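Local coordinates for N-acyl homoserine lactonase (Bacillus thuringiensis, PDB 4J5H), which hydrolyses the lactone ring of N-acyl homoserine lactones, quorum-sensing signals of bacteria, at a site that holds two zinc ions, at residues Leu35-Trp40 against His239-Glu244; Ser106-Trp111 against Pro171-Gly176; Leu191-Ala196 against Pro233-Gly238. The protein carries 1 engineered substitution. All coordinates share one frame; numbering follows the deposited sequence.

Contact 1: residues Leu35-Trp40 against His239-Glu244; sequences LNLPVW and HDIEQE. With ZN (zinc ion), chain B; 1K4 (N-decanoyl-L-homoserine), chain D.
The carbonyl oxygen of P38 takes a hydrogen bond from ND1 of H239, with ND1 and O 2.7 Å apart and an N-H...O angle of 168°. This is the second shell of a dizinc site in the metallo-beta-lactamase fold; here strand 34-46 of one sheet holds a metal ligand from the loop after strand 234-237. The oxygen lies in the plane of the imidazole, so this bond and the zinc at NE2, the other ring nitrogen, 2.0 Å away, together fix the ring's rotation. Histidine suits the place because it can donate from one nitrogen and ligate through the other. That zinc is also bound by H113, D195 and a carboxylate oxygen of the bound N-decanoyl-L-homoserine, the product of hydrolysis.

Behind the histidine the contact turns apolar. CD1 of I241 packs against CD2 of L37 at 3.5 Å, the two side chains set nearly perpendicular to each other. P38 fits here because a proline has no N-H that would need a partner, and its ring offers a smooth flank: the E244 carboxylate lies along it, while CB of P38 lies over one face of the W40 indole. E244 reaches this far with CG anti to its backbone N (chi1 174°), and its charge is met by R17.

D240 caps the short helix 241-244, its OD1 accepting from the backbone N of Q243 and its OD2 from the backbone N of K200. A water joins the segments, accepting from NE1 of W40 at 3.0 Å and from the backbone N of D240 at 2.7 Å.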
loop_
_atom_site.group_PDB
_atom_site.type_symbol
_atom_site.label_atom_id
_atom_site.label_comp_id
_atom_site.label_asym_id
_atom_site.label_seq_id
_atom_site.Cartn_x
_atom_site.Cartn_y
_atom_site.Cartn_z
ATOM N N LEU A 35 -7.798 -3.053 -16.337
ATOM C CA LEU A 35 -7.589 -1.673 -15.955
ATOM C C LEU A 35 -6.125 -1.460 -15.607
ATOM O O LEU A 35 -5.551 -2.253 -14.850
ATOM C CB LEU A 35 -8.421 -1.352 -14.710
ATOM C CG LEU A 35 -9.907 -1.612 -14.708
ATOM C CD1 LEU A 35 -10.531 -1.298 -13.337
ATOM C CD2 LEU A 35 -10.510 -0.779 -15.828
ATOM N N ASN A 36 -5.537 -0.390 -16.133
ATOM C CA ASN A 36 -4.145 -0.036 -15.841
ATOM C C ASN A 36 -4.088 0.865 -14.601
ATOM O O ASN A 36 -4.295 2.057 -14.668
ATOM C CB ASN A 36 -3.474 0.606 -17.069
ATOM C CG ASN A 36 -1.975 0.773 -16.880
ATOM O OD1 ASN A 36 -1.515 0.863 -15.744
ATOM N ND2 ASN A 36 -1.214 0.820 -17.970
ATOM N N LEU A 37 -3.821 0.243 -13.448
ATOM C CA LEU A 37 -3.984 0.889 -12.144
ATOM C C LEU A 37 -2.654 1.370 -11.623
ATOM O O LEU A 37 -1.629 0.741 -11.903
ATOM C CB LEU A 37 -4.525 -0.095 -11.127
ATOM C CG LEU A 37 -5.889 -0.676 -11.399
ATOM C CD1 LEU A 37 -6.214 -1.647 -10.274
ATOM C CD2 LEU A 37 -6.904 0.425 -11.529
ATOM N N PRO A 38 -2.662 2.464 -10.832
ATOM C CA PRO A 38 -1.417 2.950 -10.254
ATOM C C PRO A 38 -0.995 2.075 -9.079
ATOM O O PRO A 38 -1.838 1.597 -8.326
ATOM C CB PRO A 38 -1.789 4.344 -9.764
ATOM C CG PRO A 38 -3.243 4.229 -9.406
ATOM C CD PRO A 38 -3.818 3.305 -10.446
ATOM N N VAL A 39 0.313 1.910 -8.922
ATOM C CA VAL A 39 0.945 1.369 -7.719
ATOM C C VAL A 39 1.630 2.556 -7.055
ATOM O O VAL A 39 2.344 3.325 -7.717
ATOM C CB VAL A 39 1.974 0.300 -8.077
ATOM C CG1 VAL A 39 2.762 -0.192 -6.851
ATOM C CG2 VAL A 39 1.280 -0.880 -8.759
ATOM N N TRP A 40 1.402 2.716 -5.747
ATOM C CA TRP A 40 1.866 3.863 -4.983
ATOM C C TRP A 40 2.824 3.404 -3.877
ATOM O O TRP A 40 2.646 2.355 -3.250
ATOM C CB TRP A 40 0.702 4.565 -4.272
ATOM C CG TRP A 40 -0.293 5.199 -5.160
ATOM C CD1 TRP A 40 -1.541 4.749 -5.411
ATOM C CD2 TRP A 40 -0.142 6.418 -5.877
ATOM N NE1 TRP A 40 -2.190 5.601 -6.258
ATOM C CE2 TRP A 40 -1.360 6.642 -6.570
ATOM C CE3 TRP A 40 0.886 7.358 -5.987
ATOM C CZ2 TRP A 40 -1.577 7.769 -7.375
ATOM C CZ3 TRP A 40 0.674 8.468 -6.801
ATOM C CH2 TRP A 40 -0.535 8.665 -7.478
ATOM N N HIS A 239 -5.962 2.131 -5.226
ATOM C CA HIS A 239 -5.703 1.960 -6.687
ATOM C C HIS A 239 -6.859 2.569 -7.461
ATOM O O HIS A 239 -7.687 1.842 -8.050
ATOM C CB HIS A 239 -5.561 0.486 -7.065
ATOM C CG HIS A 239 -4.484 -0.253 -6.319
ATOM N ND1 HIS A 239 -3.150 -0.101 -6.610
ATOM C CD2 HIS A 239 -4.545 -1.157 -5.309
ATOM C CE1 HIS A 239 -2.437 -0.888 -5.828
ATOM N NE2 HIS A 239 -3.255 -1.527 -5.011
ATOM N N ASP A 240 -6.948 3.896 -7.416
ATOM C CA ASP A 240 -8.143 4.605 -7.952
ATOM C C ASP A 240 -7.707 5.486 -9.119
ATOM O O ASP A 240 -7.052 6.540 -8.923
ATOM C CB ASP A 240 -8.813 5.431 -6.853
ATOM C CG ASP A 240 -10.188 5.967 -7.275
ATOM O OD1 ASP A 240 -10.361 6.286 -8.465
ATOM O OD2 ASP A 240 -11.096 6.055 -6.444
ATOM N N ILE A 241 -8.066 5.041 -10.332
ATOM C CA ILE A 241 -7.669 5.711 -11.578
ATOM C C ILE A 241 -8.286 7.106 -11.656
ATOM O O ILE A 241 -7.665 8.051 -12.150
ATOM C CB ILE A 241 -8.082 4.883 -12.821
ATOM C CG1 ILE A 241 -7.152 3.672 -12.982
ATOM C CG2 ILE A 241 -7.985 5.716 -14.091
ATOM C CD1 ILE A 241 -7.558 2.726 -14.122
ATOM N N GLU A 242 -9.504 7.246 -11.144
ATOM C CA GLU A 242 -10.182 8.534 -11.196
ATOM C C GLU A 242 -9.514 9.505 -10.230
ATOM O O GLU A 242 -9.138 10.615 -10.602
ATOM C CB GLU A 242 -11.669 8.378 -10.883
ATOM C CG GLU A 242 -12.421 7.446 -11.833
ATOM C CD GLU A 242 -12.499 7.949 -13.266
ATOM O OE1 GLU A 242 -12.815 7.123 -14.156
ATOM O OE2 GLU A 242 -12.257 9.154 -13.518
ATOM N N GLN A 243 -9.297 9.075 -8.989
ATOM C CA GLN A 243 -8.642 9.948 -8.019
ATOM C C GLN A 243 -7.206 10.332 -8.429
ATOM O O GLN A 243 -6.712 11.439 -8.140
ATOM C CB GLN A 243 -8.661 9.287 -6.637
ATOM C CG GLN A 243 -8.269 10.230 -5.540
ATOM C CD GLN A 243 -8.418 9.627 -4.179
ATOM O OE1 GLN A 243 -7.818 8.604 -3.877
ATOM N NE2 GLN A 243 -9.215 10.266 -3.344
ATOM N N GLU A 244 -6.513 9.396 -9.076
ATOM C CA GLU A 244 -5.153 9.643 -9.512
ATOM C C GLU A 244 -5.071 10.887 -10.403
ATOM O O GLU A 244 -4.071 11.589 -10.403
ATOM C CB GLU A 244 -4.616 8.402 -10.240
ATOM C CG GLU A 244 -3.252 8.563 -10.866
ATOM C CD GLU A 244 -2.825 7.382 -11.711
ATOM O OE1 GLU A 244 -1.594 7.268 -11.893
ATOM O OE2 GLU A 244 -3.677 6.593 -12.181
HETATM ZN ZN ZN B . -2.812 -2.882 -3.571
HETATM O O 1K4 D . -3.379 -6.116 -3.384
HETATM C C 1K4 D . -2.957 -5.628 -4.439
HETATM O OXT 1K4 D . -2.566 -4.413 -4.466
HETATM C CA 1K4 D . -2.927 -6.522 -5.665
HETATM C CB 1K4 D . -3.635 -5.721 -6.775
HETATM C CAG 1K4 D . -3.390 -6.244 -8.171
HETATM O OAD 1K4 D . -1.983 -6.334 -8.391
HETATM N N 1K4 D . -3.688 -7.767 -5.484
HETATM C CAQ 1K4 D . -3.112 -8.802 -4.870
HETATM O OAB 1K4 D . -1.933 -8.817 -4.481
HETATM C CAN 1K4 D . -3.969 -10.012 -4.656
HETATM C CAM 1K4 D . -3.183 -11.312 -4.710
HETATM C CAL 1K4 D . -2.633 -11.521 -6.117
HETATM C CAK 1K4 D . -2.004 -12.898 -6.289
HETATM C CAJ 1K4 D . -0.506 -12.830 -6.519
HETATM C CAI 1K4 D . -0.004 -14.217 -6.933
HETATM C CAH 1K4 D . 1.241 -14.614 -6.149
HETATM C CAF 1K4 D . 2.088 -15.688 -6.833
HETATM C CAA 1K4 D . 1.286 -16.840 -7.397
HETATM O O HOH W 1 -5.179 5.537 -6.136
#

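Contact 2: residues Ser106-Trp111 against Pro171-Gly176; sequences SSHLHW and PGHSPG. Engineered in segment 106-111: W111 (natural residue Phe). With ZN (zinc ion), chain C; 1K4 (N-decanoyl-L-homoserine), chain D.
H173, H108 and H110 bury the most surface here, and they meet through one zinc ion. NE2 of H108 binds it at 2.1 Å, ND1 of H110 at 2.2 Å and NE2 of H173 at 2.1 Å. The metal thus holds together nitrogens that do not bond to one another, such as H110 ND1 and H173 NE2, 3.1 Å apart. The H173 ring stands steeply to both others, its plane 75° from that of H108 and 80° from that of H110, so that the three nitrogens can reach the same ion from different directions.

H108 and H110 belong to the HXHXDH signature of the metallo-beta-lactamase superfamily, on the loop between strand 103-105 and helix 111-114, and H173 comes from the loop before strand 178-184. D195 and a carboxylate oxygen of the bound N-decanoyl-L-homoserine complete the coordination.

Two of the rings are set from behind. ND1 of H108 donates to OG of S107 at 2.8 Å, with the oxygen in the ring plane, and S107 is itself tied to D54; ND1 of H173 is bonded to the backbone oxygen of A210. OG of S174 comes to 3.4 Å from CB of H108; serine suits the place because its short side chain carries a hydroxyl that E131 can hold beside the H108 ring.

The amide carbon CAQ of the ligand lies over one face of the H110 ring. W111, an engineered residue in place of the natural phenylalanine, donates from NE1 to the ligand hydroxyl OAD at 3.0 Å, a bent bond at 135°.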
loop_
_atom_site.group_PDB
_atom_site.type_symbol
_atom_site.label_atom_id
_atom_site.label_comp_id
_atom_site.label_asym_id
_atom_site.label_seq_id
_atom_site.Cartn_x
_atom_site.Cartn_y
_atom_site.Cartn_z
ATOM N N SER A 106 4.817 -1.446 6.101
ATOM C CA SER A 106 4.159 -2.298 5.124
ATOM C C SER A 106 2.664 -2.300 5.411
ATOM O O SER A 106 2.199 -2.859 6.429
ATOM C CB SER A 106 4.683 -3.744 5.113
ATOM O OG SER A 106 6.015 -3.828 4.631
ATOM N N SER A 107 1.869 -1.688 4.538
ATOM C CA SER A 107 0.410 -1.761 4.715
ATOM C C SER A 107 -0.048 -3.227 4.800
ATOM O O SER A 107 -0.921 -3.600 5.579
ATOM C CB SER A 107 -0.319 -1.097 3.548
ATOM O OG SER A 107 0.011 -1.703 2.307
ATOM N N HIS A 108 0.553 -4.028 3.943
ATOM C CA HIS A 108 0.375 -5.421 3.866
ATOM C C HIS A 108 1.465 -5.981 2.939
ATOM O O HIS A 108 2.270 -5.215 2.395
ATOM C CB HIS A 108 -1.052 -5.779 3.428
ATOM C CG HIS A 108 -1.466 -5.357 2.059
ATOM N ND1 HIS A 108 -1.348 -4.077 1.554
ATOM C CD2 HIS A 108 -2.156 -6.057 1.140
ATOM C CE1 HIS A 108 -1.936 -4.023 0.376
ATOM N NE2 HIS A 108 -2.426 -5.211 0.101
ATOM N N LEU A 109 1.493 -7.310 2.787
ATOM C CA LEU A 109 2.603 -7.972 2.089
ATOM C C LEU A 109 2.230 -8.520 0.707
ATOM O O LEU A 109 2.953 -9.357 0.137
ATOM C CB LEU A 109 3.199 -9.050 3.002
ATOM C CG LEU A 109 3.877 -8.536 4.276
ATOM C CD1 LEU A 109 4.379 -9.677 5.149
ATOM C CD2 LEU A 109 4.971 -7.531 4.028
ATOM N N HIS A 110 1.131 -8.024 0.133
ATOM C CA HIS A 110 0.854 -8.275 -1.267
ATOM C C HIS A 110 1.986 -7.777 -2.164
ATOM O O HIS A 110 2.724 -6.876 -1.805
ATOM C CB HIS A 110 -0.496 -7.697 -1.688
ATOM C CG HIS A 110 -1.668 -8.454 -1.147
ATOM N ND1 HIS A 110 -2.943 -7.941 -1.140
ATOM C CD2 HIS A 110 -1.758 -9.693 -0.613
ATOM C CE1 HIS A 110 -3.768 -8.838 -0.616
ATOM N NE2 HIS A 110 -3.068 -9.899 -0.265
ATOM N N TRP A 111 2.072 -8.397 -3.335
ATOM C CA TRP A 111 3.254 -8.352 -4.197
ATOM C C TRP A 111 3.657 -6.957 -4.655
ATOM O O TRP A 111 4.822 -6.685 -4.872
ATOM C CB TRP A 111 3.059 -9.324 -5.388
ATOM C CG TRP A 111 2.089 -8.770 -6.387
ATOM C CD1 TRP A 111 0.726 -8.762 -6.313
ATOM C CD2 TRP A 111 2.426 -8.037 -7.560
ATOM N NE1 TRP A 111 0.192 -8.077 -7.379
ATOM C CE2 TRP A 111 1.216 -7.626 -8.162
ATOM C CE3 TRP A 111 3.641 -7.707 -8.181
ATOM C CZ2 TRP A 111 1.185 -6.896 -9.353
ATOM C CZ3 TRP A 111 3.600 -6.992 -9.361
ATOM C CH2 TRP A 111 2.375 -6.577 -9.926
ATOM N N PRO A 171 -8.044 -5.165 8.746
ATOM C CA PRO A 171 -7.962 -6.476 8.096
ATOM C C PRO A 171 -9.205 -6.776 7.223
ATOM O O PRO A 171 -10.268 -6.130 7.371
ATOM C CB PRO A 171 -7.895 -7.424 9.283
ATOM C CG PRO A 171 -8.734 -6.723 10.328
ATOM C CD PRO A 171 -8.280 -5.292 10.196
ATOM N N GLY A 172 -9.061 -7.723 6.301
ATOM C CA GLY A 172 -10.149 -8.201 5.449
ATOM C C GLY A 172 -9.652 -8.338 4.026
ATOM O O GLY A 172 -9.666 -9.439 3.453
ATOM N N HIS A 173 -9.158 -7.245 3.458
ATOM C CA HIS A 173 -8.580 -7.346 2.139
ATOM C C HIS A 173 -7.414 -8.348 2.165
ATOM O O HIS A 173 -7.234 -9.146 1.212
ATOM C CB HIS A 173 -8.142 -5.973 1.623
ATOM C CG HIS A 173 -7.231 -6.058 0.455
ATOM N ND1 HIS A 173 -7.648 -6.396 -0.828
ATOM C CD2 HIS A 173 -5.894 -5.927 0.404
ATOM C CE1 HIS A 173 -6.587 -6.451 -1.611
ATOM N NE2 HIS A 173 -5.520 -6.148 -0.891
ATOM N N SER A 174 -6.603 -8.242 3.235
ATOM C CA SER A 174 -5.619 -9.248 3.585
ATOM C C SER A 174 -5.715 -9.485 5.077
ATOM O O SER A 174 -6.334 -8.691 5.777
ATOM C CB SER A 174 -4.221 -8.801 3.192
ATOM O OG SER A 174 -3.747 -7.734 4.009
ATOM N N PRO A 175 -5.124 -10.586 5.582
ATOM C CA PRO A 175 -5.404 -10.937 6.978
ATOM C C PRO A 175 -4.910 -9.924 8.002
ATOM O O PRO A 175 -5.482 -9.829 9.064
ATOM C CB PRO A 175 -4.736 -12.297 7.139
ATOM C CG PRO A 175 -4.824 -12.893 5.767
ATOM C CD PRO A 175 -4.533 -11.716 4.847
ATOM N N GLY A 176 -3.888 -9.144 7.664
ATOM C CA GLY A 176 -3.376 -8.137 8.546
ATOM C C GLY A 176 -3.171 -6.778 7.933
ATOM O O GLY A 176 -2.202 -6.062 8.260
HETATM ZN ZN ZN C . -3.571 -5.908 -1.504
HETATM O O 1K4 D . -3.379 -6.116 -3.384
HETATM C C 1K4 D . -2.957 -5.628 -4.439
HETATM O OXT 1K4 D . -2.566 -4.413 -4.466
HETATM C CA 1K4 D . -2.927 -6.522 -5.665
HETATM C CB 1K4 D . -3.635 -5.721 -6.775
HETATM C CAG 1K4 D . -3.390 -6.244 -8.171
HETATM O OAD 1K4 D . -1.983 -6.334 -8.391
HETATM N N 1K4 D . -3.688 -7.767 -5.484
HETATM C CAQ 1K4 D . -3.112 -8.802 -4.870
HETATM O OAB 1K4 D . -1.933 -8.817 -4.481
HETATM C CAN 1K4 D . -3.969 -10.012 -4.656
HETATM C CAM 1K4 D . -3.183 -11.312 -4.710
HETATM C CAL 1K4 D . -2.633 -11.521 -6.117
HETATM C CAK 1K4 D . -2.004 -12.898 -6.289
HETATM C CAJ 1K4 D . -0.506 -12.830 -6.519
HETATM C CAI 1K4 D . -0.004 -14.217 -6.933
HETATM C CAH 1K4 D . 1.241 -14.614 -6.149
HETATM C CAF 1K4 D . 2.088 -15.688 -6.833
HETATM C CAA 1K4 D . 1.286 -16.840 -7.397
HETATM O O HOH W 2 0.588 -5.182 7.846
#

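Contact 3: residues Leu191-Ala196 against Pro233-Gly238; sequences LLTIDA and PIIFFG. With ZN (zinc ion), chain C; ZN (zinc ion), chain B; 1K4 (N-decanoyl-L-homoserine), chain D.
D195 bridges the two zinc ions through OD2, 2.0 Å from the zinc bound by H239 and 2.4 Å from the zinc bound by H108, H110 and H173. Its OD1 makes a longer bond of 2.6 Å to the H239 zinc and lies 4.0 Å from CA of G238. Aspartate suits this place, since it can bridge with one oxygen while the other leans on one of the metals. Glycine suits the facing one, since a side chain there would run into the D195 carboxylate and the I194 carbonyl.

The acid sits in a type II' turn from T193 to A196, closed by the bond from A196 N to T193 O. OG1 of T193, lying between the backbone N and the carbonyl carbon (chi1 65°), donates to the carbonyl oxygen of I194 at 2.9 Å and touches CA of F237, while CG2 rests on CG2 of I235. Where the strands part, a water spans the gap, accepting from I194 N and donating to F236 O.

Farther out, strands 191-194 and 234-237 run parallel, joined by hydrogen bonds from L191 N to I234 O (2.8 Å), F236 N to L191 O (2.9 Å) and T193 N to F236 O (3.0 Å). L191 and I235 run alongside each other, CD2 of L191 near CG2 of I235, on one face, whereas L192 sets CD2 against CB of F236 on the other.

The pair forms a right-handed beta-alpha-beta crossover: helix 214-231 connects the strands and packs V228 against L191, P233 and I235. Strand 234-237 is outermost in its sheet, and strand 178-184 flanks 188-194 on the other side.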
loop_
_atom_site.group_PDB
_atom_site.type_symbol
_atom_site.label_atom_id
_atom_site.label_comp_id
_atom_site.label_asym_id
_atom_site.label_seq_id
_atom_site.Cartn_x
_atom_site.Cartn_y
_atom_site.Cartn_z
ATOM N N LEU A 191 -6.289 10.395 5.568
ATOM C CA LEU A 191 -6.490 8.955 5.673
ATOM C C LEU A 191 -6.033 8.322 4.379
ATOM O O LEU A 191 -6.592 8.601 3.308
ATOM C CB LEU A 191 -7.962 8.621 5.943
ATOM C CG LEU A 191 -8.376 7.135 5.933
ATOM C CD1 LEU A 191 -7.579 6.380 7.006
ATOM C CD2 LEU A 191 -9.876 6.943 6.133
ATOM N N LEU A 192 -5.031 7.442 4.486
ATOM C CA LEU A 192 -4.621 6.586 3.353
ATOM C C LEU A 192 -5.229 5.250 3.612
ATOM O O LEU A 192 -4.788 4.540 4.518
ATOM C CB LEU A 192 -3.089 6.502 3.271
ATOM C CG LEU A 192 -2.309 7.813 3.211
ATOM C CD1 LEU A 192 -0.823 7.502 3.155
ATOM C CD2 LEU A 192 -2.720 8.666 2.022
ATOM N N THR A 193 -6.278 4.901 2.879
ATOM C CA THR A 193 -6.942 3.617 3.094
ATOM C C THR A 193 -6.057 2.446 2.718
ATOM O O THR A 193 -6.239 1.328 3.207
ATOM C CB THR A 193 -8.251 3.454 2.299
ATOM O OG1 THR A 193 -8.006 3.439 0.887
ATOM C CG2 THR A 193 -9.200 4.594 2.642
ATOM N N ILE A 194 -5.142 2.707 1.799
ATOM C CA ILE A 194 -4.447 1.645 1.063
ATOM C C ILE A 194 -5.491 0.692 0.516
ATOM O O ILE A 194 -6.495 1.154 -0.017
ATOM C CB ILE A 194 -3.280 0.995 1.847
ATOM C CG1 ILE A 194 -2.555 2.020 2.737
ATOM C CG2 ILE A 194 -2.315 0.319 0.872
ATOM C CD1 ILE A 194 -1.734 3.026 1.995
ATOM N N ASP A 195 -5.300 -0.610 0.630
ATOM C CA ASP A 195 -6.199 -1.563 0.020
ATOM C C ASP A 195 -7.393 -1.943 0.915
ATOM O O ASP A 195 -8.115 -2.886 0.587
ATOM C CB ASP A 195 -5.440 -2.823 -0.425
ATOM C CG ASP A 195 -4.524 -2.593 -1.621
ATOM O OD1 ASP A 195 -4.401 -1.461 -2.079
ATOM O OD2 ASP A 195 -3.898 -3.573 -2.089
ATOM N N ALA A 196 -7.643 -1.191 1.994
ATOM C CA ALA A 196 -8.929 -1.317 2.670
ATOM C C ALA A 196 -10.072 -0.792 1.751
ATOM O O ALA A 196 -11.240 -1.095 1.968
ATOM C CB ALA A 196 -8.920 -0.585 3.995
ATOM N N PRO A 233 -11.063 13.750 7.678
ATOM C CA PRO A 233 -9.839 13.827 6.894
ATOM C C PRO A 233 -10.099 13.937 5.391
ATOM O O PRO A 233 -11.206 13.651 4.902
ATOM C CB PRO A 233 -9.172 12.486 7.176
ATOM C CG PRO A 233 -10.319 11.551 7.303
ATOM C CD PRO A 233 -11.354 12.364 8.054
ATOM N N ILE A 234 -9.058 14.294 4.655
ATOM C CA ILE A 234 -9.065 14.018 3.220
ATOM C C ILE A 234 -8.616 12.559 3.059
ATOM O O ILE A 234 -7.766 12.067 3.831
ATOM C CB ILE A 234 -8.197 14.988 2.416
ATOM C CG1 ILE A 234 -6.797 15.086 2.981
ATOM C CG2 ILE A 234 -8.848 16.377 2.435
ATOM C CD1 ILE A 234 -5.902 16.060 2.240
ATOM N N ILE A 235 -9.245 11.859 2.118
ATOM C CA ILE A 235 -9.142 10.406 2.013
ATOM C C ILE A 235 -8.610 10.008 0.647
ATOM O O ILE A 235 -9.100 10.482 -0.383
ATOM C CB ILE A 235 -10.500 9.687 2.212
ATOM C CG1 ILE A 235 -11.221 10.167 3.459
ATOM C CG2 ILE A 235 -10.300 8.186 2.237
ATOM C CD1 ILE A 235 -12.680 9.715 3.505
ATOM N N PHE A 236 -7.592 9.147 0.655
ATOM C CA PHE A 236 -6.995 8.627 -0.559
ATOM C C PHE A 236 -7.047 7.134 -0.590
ATOM O O PHE A 236 -6.692 6.482 0.388
ATOM C CB PHE A 236 -5.556 9.105 -0.695
ATOM C CG PHE A 236 -5.453 10.589 -0.807
ATOM C CD1 PHE A 236 -5.395 11.391 0.328
ATOM C CD2 PHE A 236 -5.477 11.193 -2.051
ATOM C CE1 PHE A 236 -5.295 12.760 0.228
ATOM C CE2 PHE A 236 -5.400 12.571 -2.157
ATOM C CZ PHE A 236 -5.301 13.342 -1.023
ATOM N N PHE A 237 -7.462 6.606 -1.738
ATOM C CA PHE A 237 -7.707 5.188 -1.896
ATOM C C PHE A 237 -6.533 4.471 -2.542
ATOM O O PHE A 237 -5.605 5.090 -3.055
ATOM C CB PHE A 237 -9.009 5.008 -2.673
ATOM C CG PHE A 237 -10.132 5.778 -2.047
ATOM C CD1 PHE A 237 -10.712 5.336 -0.872
ATOM C CD2 PHE A 237 -10.602 6.975 -2.631
ATOM C CE1 PHE A 237 -11.722 6.055 -0.256
ATOM C CE2 PHE A 237 -11.607 7.706 -2.009
ATOM C CZ PHE A 237 -12.171 7.239 -0.824
ATOM N N GLY A 238 -6.591 3.153 -2.549
ATOM C CA GLY A 238 -5.398 2.349 -2.888
ATOM C C GLY A 238 -4.975 2.270 -4.343
ATOM O O GLY A 238 -3.775 2.329 -4.671
HETATM ZN ZN ZN C . -3.571 -5.908 -1.504
HETATM ZN ZN ZN B . -2.812 -2.882 -3.571
HETATM O O 1K4 D . -3.379 -6.116 -3.384
HETATM C C 1K4 D . -2.957 -5.628 -4.439
HETATM O OXT 1K4 D . -2.566 -4.413 -4.466
HETATM C CA 1K4 D . -2.927 -6.522 -5.665
HETATM C CB 1K4 D . -3.635 -5.721 -6.775
HETATM C CAG 1K4 D . -3.390 -6.244 -8.171
HETATM O OAD 1K4 D . -1.983 -6.334 -8.391
HETATM N N 1K4 D . -3.688 -7.767 -5.484
HETATM C CAQ 1K4 D . -3.112 -8.802 -4.870
HETATM O OAB 1K4 D . -1.933 -8.817 -4.481
HETATM C CAN 1K4 D . -3.969 -10.012 -4.656
HETATM C CAM 1K4 D . -3.183 -11.312 -4.710
HETATM C CAL 1K4 D . -2.633 -11.521 -6.117
HETATM C CAK 1K4 D . -2.004 -12.898 -6.289
HETATM C CAJ 1K4 D . -0.506 -12.830 -6.519
HETATM C CAI 1K4 D . -0.004 -14.217 -6.933
HETATM C CAH 1K4 D . 1.241 -14.614 -6.149
HETATM C CAF 1K4 D . 2.088 -15.688 -6.833
HETATM C CAA 1K4 D . 1.286 -16.840 -7.397
HETATM O O HOH W 3 -4.250 4.965 0.223
#

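Overall arrangement
All three contacts converge on the dizinc centre and the bound N-decanoyl-L-homoserine. Contact 2 supplies three ligands to one zinc, contact 1 supplies H239 to the other, and D195 of contact 3 joins the two: its OD2 lies 3.1 Å from H108 NE2, and its OD1 3.1 Å from H239 NE2. Contacts 1 and 2 do not touch; their centres are about 18 Å apart and their nearest atoms about 6 Å. Contacts 1 and 3 lie closer, with centres about 12 Å apart, and Q243 probably bonds through OE1 to F237 N and through NE2 to I235 O. Along the chain, contacts 2 and 3 follow in series inside the loop closed by contact 1.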